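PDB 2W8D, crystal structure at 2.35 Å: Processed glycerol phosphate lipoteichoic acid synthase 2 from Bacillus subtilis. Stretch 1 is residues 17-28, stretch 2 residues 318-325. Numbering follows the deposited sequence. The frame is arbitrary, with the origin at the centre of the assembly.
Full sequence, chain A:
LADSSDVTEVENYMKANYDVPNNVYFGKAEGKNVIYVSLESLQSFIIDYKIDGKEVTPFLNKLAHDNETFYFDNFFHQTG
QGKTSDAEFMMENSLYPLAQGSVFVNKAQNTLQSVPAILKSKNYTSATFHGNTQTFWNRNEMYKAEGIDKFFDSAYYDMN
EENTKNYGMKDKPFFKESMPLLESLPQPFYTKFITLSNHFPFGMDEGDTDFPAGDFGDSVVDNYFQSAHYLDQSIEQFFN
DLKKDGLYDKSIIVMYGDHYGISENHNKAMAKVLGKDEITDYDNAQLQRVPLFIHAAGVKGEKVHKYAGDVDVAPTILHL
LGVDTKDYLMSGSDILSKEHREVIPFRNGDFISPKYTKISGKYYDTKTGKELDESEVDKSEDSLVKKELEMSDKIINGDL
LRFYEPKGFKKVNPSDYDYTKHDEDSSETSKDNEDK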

# COMPACT_ATOMS: atom_id res chain seq x y z
N ASN A 17 19.24 0.42 13.39
CA ASN A 17 18.06 -0.44 13.40
C ASN A 17 17.87 -1.23 12.12
O ASN A 17 17.06 -2.15 12.07
CB ASN A 17 16.80 0.38 13.70
CG ASN A 17 16.69 0.72 15.17
OD1 ASN A 17 17.03 1.82 15.59
ND2 ASN A 17 16.26 -0.25 15.98
N TYR A 18 18.64 -0.87 11.10
CA TYR A 18 18.50 -1.50 9.82
C TYR A 18 18.43 -3.01 10.00
O TYR A 18 19.18 -3.61 10.77
CB TYR A 18 19.67 -1.11 8.94
CG TYR A 18 19.74 -1.80 7.60
CD1 TYR A 18 18.80 -1.54 6.59
CD2 TYR A 18 20.78 -2.70 7.32
CE1 TYR A 18 18.90 -2.18 5.34
CE2 TYR A 18 20.88 -3.34 6.11
CZ TYR A 18 19.95 -3.09 5.12
OH TYR A 18 20.10 -3.74 3.91
N ASP A 19 17.47 -3.60 9.32
CA ASP A 19 17.28 -5.03 9.35
C ASP A 19 17.78 -5.60 8.01
O ASP A 19 17.17 -5.36 6.96
CB ASP A 19 15.80 -5.36 9.65
CG ASP A 19 15.30 -4.74 11.00
OD1 ASP A 19 16.04 -4.74 12.02
OD2 ASP A 19 14.14 -4.26 11.04
N VAL A 20 18.90 -6.32 8.06
CA VAL A 20 19.62 -6.80 6.85
C VAL A 20 18.80 -7.82 6.03
O VAL A 20 17.92 -8.47 6.59
CB VAL A 20 21.04 -7.38 7.19
CG1 VAL A 20 21.85 -6.40 8.02
CG2 VAL A 20 20.92 -8.70 7.90
N PRO A 21 19.09 -7.96 4.72
CA PRO A 21 18.33 -8.83 3.81
C PRO A 21 18.54 -10.34 3.98
O PRO A 21 19.65 -10.78 4.27
CB PRO A 21 18.81 -8.40 2.42
CG PRO A 21 19.51 -7.07 2.62
CD PRO A 21 20.09 -7.15 3.98
N ASN A 22 17.46 -11.10 3.80
CA ASN A 22 17.43 -12.56 3.71
C ASN A 22 18.07 -13.00 2.37
O ASN A 22 17.52 -12.69 1.30
CB ASN A 22 15.96 -12.98 3.77
CG ASN A 22 15.74 -14.49 3.90
OD1 ASN A 22 16.62 -15.32 3.61
ND2 ASN A 22 14.52 -14.86 4.30
N ASN A 23 19.22 -13.70 2.39
CA ASN A 23 19.81 -14.12 1.10
C ASN A 23 19.04 -15.20 0.35
O ASN A 23 19.31 -15.44 -0.82
CB ASN A 23 21.31 -14.46 1.17
CG ASN A 23 22.02 -14.28 -0.21
OD1 ASN A 23 21.58 -13.47 -1.05
ND2 ASN A 23 23.10 -15.05 -0.45
N VAL A 24 18.09 -15.84 1.01
CA VAL A 24 17.13 -16.69 0.31
C VAL A 24 16.36 -15.86 -0.72
O VAL A 24 15.93 -16.39 -1.75
CB VAL A 24 16.14 -17.35 1.28
CG1 VAL A 24 14.94 -17.94 0.53
CG2 VAL A 24 16.85 -18.43 2.10
N TYR A 25 16.20 -14.57 -0.45
CA TYR A 25 15.36 -13.70 -1.28
C TYR A 25 16.08 -12.52 -1.95
O TYR A 25 15.60 -12.01 -2.95
CB TYR A 25 14.13 -13.21 -0.50
CG TYR A 25 13.27 -14.33 0.04
CD1 TYR A 25 12.56 -15.17 -0.83
CD2 TYR A 25 13.17 -14.57 1.41
CE1 TYR A 25 11.78 -16.20 -0.34
CE2 TYR A 25 12.40 -15.60 1.91
CZ TYR A 25 11.70 -16.42 1.03
OH TYR A 25 10.94 -17.45 1.52
N PHE A 26 17.21 -12.09 -1.40
CA PHE A 26 17.84 -10.85 -1.84
C PHE A 26 18.40 -10.96 -3.24
O PHE A 26 19.30 -11.76 -3.50
CB PHE A 26 18.94 -10.45 -0.87
CG PHE A 26 19.68 -9.22 -1.28
CD1 PHE A 26 19.07 -7.96 -1.20
CD2 PHE A 26 20.98 -9.31 -1.77
CE1 PHE A 26 19.74 -6.80 -1.59
CE2 PHE A 26 21.67 -8.16 -2.18
CZ PHE A 26 21.06 -6.90 -2.10
N GLY A 27 17.87 -10.15 -4.15
CA GLY A 27 18.41 -10.11 -5.51
C GLY A 27 17.78 -11.15 -6.42
O GLY A 27 18.07 -11.17 -7.61
N LYS A 28 16.89 -11.97 -5.87
CA LYS A 28 16.29 -13.08 -6.60
C LYS A 28 15.30 -12.64 -7.68
O LYS A 28 14.86 -13.45 -8.50
CB LYS A 28 15.61 -14.08 -5.63
CG LYS A 28 16.57 -14.83 -4.71
CD LYS A 28 17.57 -15.68 -5.50
CE LYS A 28 18.32 -16.67 -4.60
NZ LYS A 28 19.37 -17.44 -5.34
N LEU A 318 12.68 -3.53 -2.86
CA LEU A 318 14.03 -3.16 -3.25
C LEU A 318 14.99 -4.32 -3.03
O LEU A 318 15.78 -4.65 -3.90
CB LEU A 318 14.47 -1.90 -2.50
CG LEU A 318 14.70 -0.58 -3.23
CD1 LEU A 318 14.25 -0.51 -4.71
CD2 LEU A 318 14.16 0.56 -2.41
N HIS A 319 14.88 -4.96 -1.87
CA HIS A 319 15.67 -6.13 -1.53
C HIS A 319 15.48 -7.25 -2.52
O HIS A 319 16.47 -7.81 -2.99
CB HIS A 319 15.45 -6.58 -0.07
CG HIS A 319 16.06 -5.64 0.93
ND1 HIS A 319 15.88 -5.78 2.29
CD2 HIS A 319 16.81 -4.52 0.75
CE1 HIS A 319 16.51 -4.80 2.91
NE2 HIS A 319 17.08 -4.03 2.00
N LEU A 320 14.23 -7.54 -2.88
CA LEU A 320 13.94 -8.55 -3.91
C LEU A 320 14.68 -8.22 -5.22
O LEU A 320 15.15 -9.13 -5.91
CB LEU A 320 12.43 -8.69 -4.15
CG LEU A 320 11.62 -9.58 -3.18
CD1 LEU A 320 10.13 -9.30 -3.32
CD2 LEU A 320 11.89 -11.05 -3.40
N LEU A 321 14.81 -6.93 -5.53
CA LEU A 321 15.47 -6.49 -6.76
C LEU A 321 16.99 -6.41 -6.64
O LEU A 321 17.69 -6.03 -7.58
CB LEU A 321 14.94 -5.12 -7.20
CG LEU A 321 13.48 -4.99 -7.63
CD1 LEU A 321 13.15 -3.51 -7.73
CD2 LEU A 321 13.28 -5.66 -8.98
N GLY A 322 17.50 -6.77 -5.47
CA GLY A 322 18.95 -6.77 -5.28
C GLY A 322 19.50 -5.40 -4.95
O GLY A 322 20.69 -5.18 -5.07
N VAL A 323 18.67 -4.46 -4.51
CA VAL A 323 19.23 -3.17 -4.10
C VAL A 323 19.30 -2.93 -2.61
O VAL A 323 18.33 -3.03 -1.89
CB VAL A 323 18.82 -1.94 -5.00
CG1 VAL A 323 17.71 -2.27 -5.96
CG2 VAL A 323 18.56 -0.67 -4.19
N ASP A 324 20.52 -2.63 -2.17
CA ASP A 324 20.86 -2.41 -0.77
C ASP A 324 20.32 -1.08 -0.24
O ASP A 324 20.66 -0.01 -0.75
CB ASP A 324 22.39 -2.46 -0.62
CG ASP A 324 22.84 -2.25 0.82
OD1 ASP A 324 22.00 -2.42 1.76
OD2 ASP A 324 24.04 -1.94 1.01
N THR A 325 19.50 -1.16 0.81
CA THR A 325 18.80 -0.01 1.36
C THR A 325 19.43 0.58 2.62
O THR A 325 18.87 1.52 3.21
CB THR A 325 17.32 -0.32 1.65
OG1 THR A 325 17.22 -1.45 2.52
CG2 THR A 325 16.55 -0.59 0.38

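Almost three hundred residues apart in sequence, these two stretches meet where a helix ends. Residues 318-320 close the helix, and G322, with positive phi, ends it in a Schellman motif: G322 N bonds back to H319 O at 2.9 Å and V323 N to L318 O at 3.0 Å. Stretch 1 has no regular secondary structure, but a type II turn from Y25 to K28 presents its backbone to this helix end. Together the stretches bury 483 Å², nearly half of it on H319, F26 and L320.

H319 covers the most. Its carbonyl, at the end of the helix, accepts from G322 N and also takes the one clear hydrogen bond between the stretches, from G27 N at 3.0 Å. F26 CA adds a CA-H...O contact to H319 O at 3.5 Å. The imidazole does separate work. P21 CG sits 3.8 Å from the centroid of the H319 ring, almost on its normal, a CH-pi contact in which a proline ring covers an aromatic face. Within stretch 2, H319 NE2 and T325 OG1 share a hydrogen bond of 2.6 Å, which links the helix end to the loop that follows; H319 ND1 is satisfied elsewhere in the structure. The ring is thus held by its nitrogens while its face is free to pack.

F26 is the second anchor. Its CA-to-CB bond points sideways, yet the t rotamer brings the ring in across the helix end. G322 CA lies over one face, 4.1 Å from the F26 ring centroid, a second CH-pi contact, and D324 N approaches the ring edge, 4.3 Å from F26 CE1.

The backbones close at two glycines. G27 CA and G322 CA are 3.4 Å apart, and a CB on G322 would fall 3.2 Å from G27 CA, which is tight. Both residues also have positive phi, where a CB would jam against the preceding carbonyl oxygen, so local conformation and packing ask for the same residue at G322.

L320 points its CA-to-CB bond away from stretch 1, but its end returns: L320 CD2 reaches 3.9 Å from Y25 O and 4.3 Å from Y25 CB, giving the turn an apolar footing. Y18, in the t rotamer, closes the other part of the contact. T325 OG1 lies at the edge of its ring, 3.4 Å from Y18 CE1, while Y18 OH comes to 3.2 Å from D324 OD1. The rule is economical: one helix-end carbonyl bonds the turn, a glycine at 322 leaves room for close approach, while the backbone angles of G27 and G322 each call for glycine, and rings and the L320 side chain cover much of the rest.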